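Local coordinates for prolyl 4-hydroxylase alpha subunit Fe(2+) 2OG dioxygenase domain-containing protein (PDB 3W20) that probably oxidises N-substituted L-amino acids as a 2-oxoglutarate-dependent dioxygenase, and is crystallised here with zinc in its metal site, at residues Phe112-Leu125 against Met258-Phe272. Numbering follows the deposited sequence.
Sequences FVRLFSDALDAKPL and MGLFLIHTEDGWRMF
Phe112, Phe116 and Leu120, on one side of helix 112-120, pack against strands 258-265 and 268-272 of the double-stranded beta-helix (DSBH) core, and the chain then turns through Asp121 to add strand 123-124 in parallel beside 268-272. Selenomethionine Met258 lays CG over a face of the Phe112 ring, 3.8 Å from its centroid, with SE oblique to the ring in a Met-aromatic contact. Leu260 CD1 sits over a face of the Phe116 ring, and Leu262 CD1 approaches the same ring obliquely. Selenomethionine Met271 reaches between helix 112-120 and strand 123-124: its CB lies 4.1 Å from Lys123 O, CG meets Ala122 CB, SE lies 3.8 Å from both Val113 CG1 and Phe116 CB, and the bend at chi3 (-74°) brings CE against Lys123 C and Ala122 O. Leu120 CD1 covers one face of the Trp269 indole, and His264 covers the opposite one. Ile27 of helix 23-31 also touches Leu120, Leu262 and Trp269. Across the strand pair, Lys123 N donates to Trp269 O, Met271 N to Lys123 O, and Leu125 N to Met271 O (3.0 Å, 170°). Gly259, whose CA touches Phe112 CZ, lies close to Arg141, a 2-oxoglutarate-binding residue, so this end of the contact probably borders the cosubstrate site. Lys123 CD rests over a face of the Arg270 guanidinium, whose NH1 donates to Trp269 O (3.0 Å) from above the carbonyl plane, on the face opposite Lys123 N.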
loop_
_atom_site.group_PDB
_atom_site.type_symbol
_atom_site.label_atom_id
_atom_site.label_comp_id
_atom_site.label_asym_id
_atom_site.label_seq_id
_atom_site.Cartn_x
_atom_site.Cartn_y
_atom_site.Cartn_z
ATOM N N PHE A 112 -21.543 -10.482 6.220
ATOM C CA PHE A 112 -21.341 -9.284 7.031
ATOM C C PHE A 112 -21.134 -8.030 6.172
ATOM O O PHE A 112 -21.774 -7.024 6.424
ATOM C CB PHE A 112 -20.181 -9.482 8.044
ATOM C CG PHE A 112 -19.956 -8.262 8.910
ATOM C CD1 PHE A 112 -20.905 -7.873 9.821
ATOM C CD2 PHE A 112 -18.824 -7.482 8.761
ATOM C CE1 PHE A 112 -20.705 -6.713 10.607
ATOM C CE2 PHE A 112 -18.624 -6.321 9.532
ATOM C CZ PHE A 112 -19.558 -5.936 10.437
ATOM N N VAL A 113 -20.230 -8.077 5.199
ATOM C CA VAL A 113 -19.915 -6.881 4.367
ATOM C C VAL A 113 -21.144 -6.622 3.490
ATOM O O VAL A 113 -21.581 -5.491 3.386
ATOM C CB VAL A 113 -18.625 -7.045 3.569
ATOM C CG1 VAL A 113 -18.425 -5.901 2.543
ATOM C CG2 VAL A 113 -17.434 -7.035 4.480
ATOM N N ARG A 114 -21.757 -7.702 2.976
ATOM C CA ARG A 114 -22.937 -7.553 2.130
ATOM C C ARG A 114 -24.127 -6.904 2.881
ATOM O O ARG A 114 -24.950 -6.220 2.281
ATOM C CB ARG A 114 -23.333 -8.895 1.512
ATOM C CG ARG A 114 -22.446 -9.325 0.370
ATOM C CD ARG A 114 -22.889 -10.708 -0.103
ATOM N NE ARG A 114 -21.972 -11.104 -1.162
ATOM C CZ ARG A 114 -22.204 -10.968 -2.469
ATOM N NH1 ARG A 114 -23.378 -10.517 -2.923
ATOM N NH2 ARG A 114 -21.244 -11.299 -3.324
ATOM N N LEU A 115 -24.201 -7.060 4.195
ATOM C CA LEU A 115 -25.199 -6.333 4.968
ATOM C C LEU A 115 -25.222 -4.855 4.639
ATOM O O LEU A 115 -26.261 -4.274 4.341
ATOM C CB LEU A 115 -24.984 -6.574 6.470
ATOM C CG LEU A 115 -26.097 -6.591 7.468
ATOM C CD1 LEU A 115 -27.178 -7.586 7.047
ATOM C CD2 LEU A 115 -25.421 -7.007 8.766
ATOM N N PHE A 116 -24.041 -4.241 4.617
ATOM C CA PHE A 116 -23.934 -2.868 4.264
ATOM C C PHE A 116 -23.891 -2.591 2.793
ATOM O O PHE A 116 -24.517 -1.614 2.362
ATOM C CB PHE A 116 -22.638 -2.322 4.944
ATOM C CG PHE A 116 -22.668 -2.520 6.415
ATOM C CD1 PHE A 116 -23.380 -1.616 7.201
ATOM C CD2 PHE A 116 -22.104 -3.633 7.006
ATOM C CE1 PHE A 116 -23.432 -1.778 8.587
ATOM C CE2 PHE A 116 -22.153 -3.807 8.387
ATOM C CZ PHE A 116 -22.829 -2.901 9.169
ATOM N N SER A 117 -23.189 -3.406 1.978
ATOM C CA SER A 117 -23.186 -3.078 0.532
ATOM C C SER A 117 -24.625 -3.081 -0.048
ATOM O O SER A 117 -25.016 -2.221 -0.831
ATOM C CB SER A 117 -22.227 -3.970 -0.285
ATOM O OG SER A 117 -22.341 -5.350 -0.080
ATOM N N ASP A 118 -25.419 -4.049 0.387
ATOM C CA ASP A 118 -26.808 -4.141 -0.012
ATOM C C ASP A 118 -27.661 -3.036 0.538
ATOM O O ASP A 118 -28.460 -2.459 -0.185
ATOM C CB ASP A 118 -27.421 -5.490 0.416
ATOM C CG ASP A 118 -26.811 -6.667 -0.318
ATOM O OD1 ASP A 118 -26.109 -6.484 -1.318
ATOM O OD2 ASP A 118 -26.963 -7.788 0.133
ATOM N N ALA A 119 -27.544 -2.756 1.819
ATOM C CA ALA A 119 -28.422 -1.800 2.381
ATOM C C ALA A 119 -28.140 -0.367 1.868
ATOM O O ALA A 119 -29.058 0.432 1.705
ATOM C CB ALA A 119 -28.362 -1.857 3.889
ATOM N N LEU A 120 -26.874 -0.014 1.691
ATOM C CA LEU A 120 -26.500 1.355 1.496
ATOM C C LEU A 120 -25.916 1.609 0.120
ATOM O O LEU A 120 -25.532 2.709 -0.177
ATOM C CB LEU A 120 -25.435 1.751 2.513
ATOM C CG LEU A 120 -25.799 1.517 3.982
ATOM C CD1 LEU A 120 -24.602 1.856 4.878
ATOM C CD2 LEU A 120 -26.893 2.504 4.315
ATOM N N ASP A 121 -25.817 0.572 -0.694
ATOM C CA ASP A 121 -24.960 0.637 -1.887
ATOM C C ASP A 121 -23.556 1.039 -1.481
ATOM O O ASP A 121 -22.867 1.747 -2.239
ATOM C CB ASP A 121 -25.510 1.615 -2.973
ATOM C CG ASP A 121 -24.957 1.321 -4.394
ATOM O OD1 ASP A 121 -24.288 0.278 -4.638
ATOM O OD2 ASP A 121 -25.231 2.158 -5.295
ATOM N N ALA A 122 -23.089 0.562 -0.323
ATOM C CA ALA A 122 -21.732 0.947 0.127
ATOM C C ALA A 122 -20.663 0.255 -0.736
ATOM O O ALA A 122 -20.896 -0.861 -1.321
ATOM C CB ALA A 122 -21.534 0.561 1.605
ATOM N N LYS A 123 -19.503 0.894 -0.821
ATOM C CA LYS A 123 -18.361 0.313 -1.516
ATOM C C LYS A 123 -17.151 0.458 -0.589
ATOM O O LYS A 123 -17.205 1.241 0.344
ATOM C CB LYS A 123 -18.136 1.081 -2.805
ATOM C CG LYS A 123 -19.120 0.723 -3.920
ATOM C CD LYS A 123 -19.267 1.922 -4.849
ATOM C CE LYS A 123 -20.215 1.613 -6.004
ATOM N NZ LYS A 123 -21.563 2.004 -5.528
ATOM N N PRO A 124 -16.063 -0.289 -0.826
ATOM C CA PRO A 124 -14.833 -0.037 -0.017
ATOM C C PRO A 124 -14.336 1.385 -0.233
ATOM O O PRO A 124 -14.384 1.909 -1.369
ATOM C CB PRO A 124 -13.812 -1.022 -0.564
ATOM C CG PRO A 124 -14.512 -1.805 -1.684
ATOM C CD PRO A 124 -15.923 -1.323 -1.880
ATOM N N LEU A 125 -13.838 2.014 0.820
ATOM C CA LEU A 125 -13.211 3.315 0.706
ATOM C C LEU A 125 -11.950 3.147 -0.151
ATOM O O LEU A 125 -11.270 2.108 -0.087
ATOM C CB LEU A 125 -12.809 3.837 2.101
ATOM C CG LEU A 125 -12.210 5.218 2.133
ATOM C CD1 LEU A 125 -13.219 6.249 1.618
ATOM C CD2 LEU A 125 -11.783 5.413 3.589
HETATM N N MSE A 258 -17.304 -9.112 14.585
HETATM C CA MSE A 258 -16.845 -8.802 13.269
HETATM C C MSE A 258 -17.171 -7.346 13.111
HETATM O O MSE A 258 -18.302 -6.966 13.425
HETATM C CB MSE A 258 -17.993 -9.530 12.464
HETATM C CG MSE A 258 -17.645 -9.952 11.116
HETATM SE SE MSE A 258 -19.121 -11.275 10.858
HETATM C CE MSE A 258 -18.341 -12.621 11.846
ATOM N N GLY A 259 -16.277 -6.508 12.607
ATOM C CA GLY A 259 -16.714 -5.069 12.458
ATOM C C GLY A 259 -16.094 -4.286 11.290
ATOM O O GLY A 259 -15.139 -4.695 10.642
ATOM N N LEU A 260 -16.645 -3.113 11.047
ATOM C CA LEU A 260 -16.017 -2.183 10.129
ATOM C C LEU A 260 -16.460 -0.771 10.550
ATOM O O LEU A 260 -17.115 -0.610 11.581
ATOM C CB LEU A 260 -16.474 -2.491 8.717
ATOM C CG LEU A 260 -17.951 -2.672 8.414
ATOM C CD1 LEU A 260 -18.792 -1.371 8.368
ATOM C CD2 LEU A 260 -18.081 -3.428 7.058
ATOM N N PHE A 261 -16.039 0.210 9.746
ATOM C CA PHE A 261 -16.496 1.578 9.920
ATOM C C PHE A 261 -17.082 2.068 8.597
ATOM O O PHE A 261 -16.755 1.591 7.477
ATOM C CB PHE A 261 -15.271 2.458 10.298
ATOM C CG PHE A 261 -14.738 2.117 11.643
ATOM C CD1 PHE A 261 -15.249 2.763 12.803
ATOM C CD2 PHE A 261 -13.697 1.167 11.770
ATOM C CE1 PHE A 261 -14.775 2.452 14.088
ATOM C CE2 PHE A 261 -13.202 0.857 13.060
ATOM C CZ PHE A 261 -13.762 1.444 14.203
ATOM N N LEU A 262 -17.926 3.086 8.721
ATOM C CA LEU A 262 -18.570 3.694 7.569
ATOM C C LEU A 262 -18.387 5.202 7.577
ATOM O O LEU A 262 -18.504 5.802 8.598
ATOM C CB LEU A 262 -20.073 3.423 7.690
ATOM C CG LEU A 262 -20.536 1.975 7.486
ATOM C CD1 LEU A 262 -21.922 1.866 8.129
ATOM C CD2 LEU A 262 -20.603 1.607 6.011
ATOM N N ILE A 263 -18.103 5.812 6.429
ATOM C CA ILE A 263 -18.261 7.237 6.264
ATOM C C ILE A 263 -19.121 7.554 5.039
ATOM O O ILE A 263 -19.136 6.817 4.076
ATOM C CB ILE A 263 -16.899 7.991 6.120
ATOM C CG1 ILE A 263 -15.992 7.319 5.056
ATOM C CG2 ILE A 263 -16.237 7.954 7.483
ATOM C CD1 ILE A 263 -14.693 8.129 4.840
ATOM N N HIS A 264 -19.861 8.640 5.120
ATOM C CA HIS A 264 -20.743 8.976 4.002
ATOM C C HIS A 264 -20.052 10.015 3.153
ATOM O O HIS A 264 -20.017 11.188 3.497
ATOM C CB HIS A 264 -22.055 9.504 4.551
ATOM C CG HIS A 264 -23.157 9.572 3.503
ATOM N ND1 HIS A 264 -24.441 9.888 3.828
ATOM C CD2 HIS A 264 -23.142 9.299 2.137
ATOM C CE1 HIS A 264 -25.216 9.833 2.681
ATOM N NE2 HIS A 264 -24.428 9.468 1.665
ATOM N N THR A 265 -19.497 9.584 2.035
ATOM C CA THR A 265 -18.781 10.530 1.166
ATOM C C THR A 265 -19.658 11.059 0.051
ATOM O O THR A 265 -20.784 10.568 -0.142
ATOM C CB THR A 265 -17.527 9.904 0.546
ATOM O OG1 THR A 265 -17.896 9.033 -0.512
ATOM C CG2 THR A 265 -16.778 9.101 1.633
ATOM N N GLU A 266 -19.162 12.145 -0.605
ATOM C CA GLU A 266 -19.798 12.710 -1.787
ATOM C C GLU A 266 -20.185 11.618 -2.787
ATOM O O GLU A 266 -21.208 11.750 -3.450
ATOM C CB GLU A 266 -18.884 13.797 -2.437
ATOM C CG GLU A 266 -19.029 15.289 -1.991
ATOM C CD GLU A 266 -18.943 15.692 -0.502
ATOM O OE1 GLU A 266 -17.828 15.996 0.064
ATOM O OE2 GLU A 266 -20.046 15.863 0.086
ATOM N N ASP A 267 -19.442 10.506 -2.849
ATOM C CA ASP A 267 -19.706 9.445 -3.838
ATOM C C ASP A 267 -20.539 8.255 -3.325
ATOM O O ASP A 267 -20.797 7.265 -4.012
ATOM C CB ASP A 267 -18.363 8.969 -4.379
ATOM C CG ASP A 267 -17.677 10.043 -5.164
ATOM O OD1 ASP A 267 -18.388 10.671 -5.970
ATOM O OD2 ASP A 267 -16.485 10.267 -4.952
ATOM N N GLY A 268 -20.902 8.333 -2.060
ATOM C CA GLY A 268 -21.766 7.334 -1.455
ATOM C C GLY A 268 -21.083 6.842 -0.167
ATOM O O GLY A 268 -19.973 7.278 0.208
ATOM N N TRP A 269 -21.719 5.880 0.437
ATOM C CA TRP A 269 -21.231 5.228 1.664
ATOM C C TRP A 269 -20.028 4.402 1.386
ATOM O O TRP A 269 -19.981 3.643 0.412
ATOM C CB TRP A 269 -22.358 4.344 2.131
ATOM C CG TRP A 269 -23.413 5.112 2.868
ATOM C CD1 TRP A 269 -24.682 5.512 2.391
ATOM C CD2 TRP A 269 -23.311 5.642 4.198
ATOM N NE1 TRP A 269 -25.334 6.273 3.337
ATOM C CE2 TRP A 269 -24.568 6.347 4.467
ATOM C CE3 TRP A 269 -22.355 5.564 5.207
ATOM C CZ2 TRP A 269 -24.794 6.968 5.688
ATOM C CZ3 TRP A 269 -22.624 6.181 6.414
ATOM C CH2 TRP A 269 -23.829 6.855 6.642
ATOM N N ARG A 270 -19.009 4.539 2.211
ATOM C CA ARG A 270 -17.791 3.800 2.045
ATOM C C ARG A 270 -17.434 3.032 3.358
ATOM O O ARG A 270 -17.641 3.556 4.455
ATOM C CB ARG A 270 -16.670 4.738 1.619
ATOM C CG ARG A 270 -16.897 5.397 0.245
ATOM C CD ARG A 270 -16.824 4.345 -0.830
ATOM N NE ARG A 270 -16.945 4.910 -2.193
ATOM C CZ ARG A 270 -18.099 5.058 -2.844
ATOM N NH1 ARG A 270 -19.292 4.719 -2.316
ATOM N NH2 ARG A 270 -18.051 5.522 -4.095
HETATM N N MSE A 271 -16.864 1.836 3.214
HETATM C CA MSE A 271 -16.572 0.915 4.330
HETATM C C MSE A 271 -15.059 0.765 4.436
HETATM O O MSE A 271 -14.344 0.697 3.434
HETATM C CB MSE A 271 -17.052 -0.520 4.018
HETATM C CG MSE A 271 -18.589 -0.504 3.932
HETATM SE SE MSE A 271 -19.231 -2.263 3.302
HETATM C CE MSE A 271 -18.691 -2.013 1.400
ATOM N N PHE A 272 -14.559 0.675 5.662
ATOM C CA PHE A 272 -13.172 0.416 5.873
ATOM C C PHE A 272 -12.969 -0.083 7.292
ATOM O O PHE A 272 -13.851 0.121 8.170
ATOM C CB PHE A 272 -12.357 1.686 5.642
ATOM C CG PHE A 272 -12.679 2.813 6.622
ATOM C CD1 PHE A 272 -11.923 2.964 7.773
ATOM C CD2 PHE A 272 -13.759 3.660 6.359
ATOM C CE1 PHE A 272 -12.202 3.983 8.695
ATOM C CE2 PHE A 272 -14.064 4.681 7.303
ATOM C CZ PHE A 272 -13.260 4.840 8.437
HETATM O O HOH W 1 -24.095 4.910 -0.996
HETATM O O HOH W 2 -21.773 4.185 -3.514
#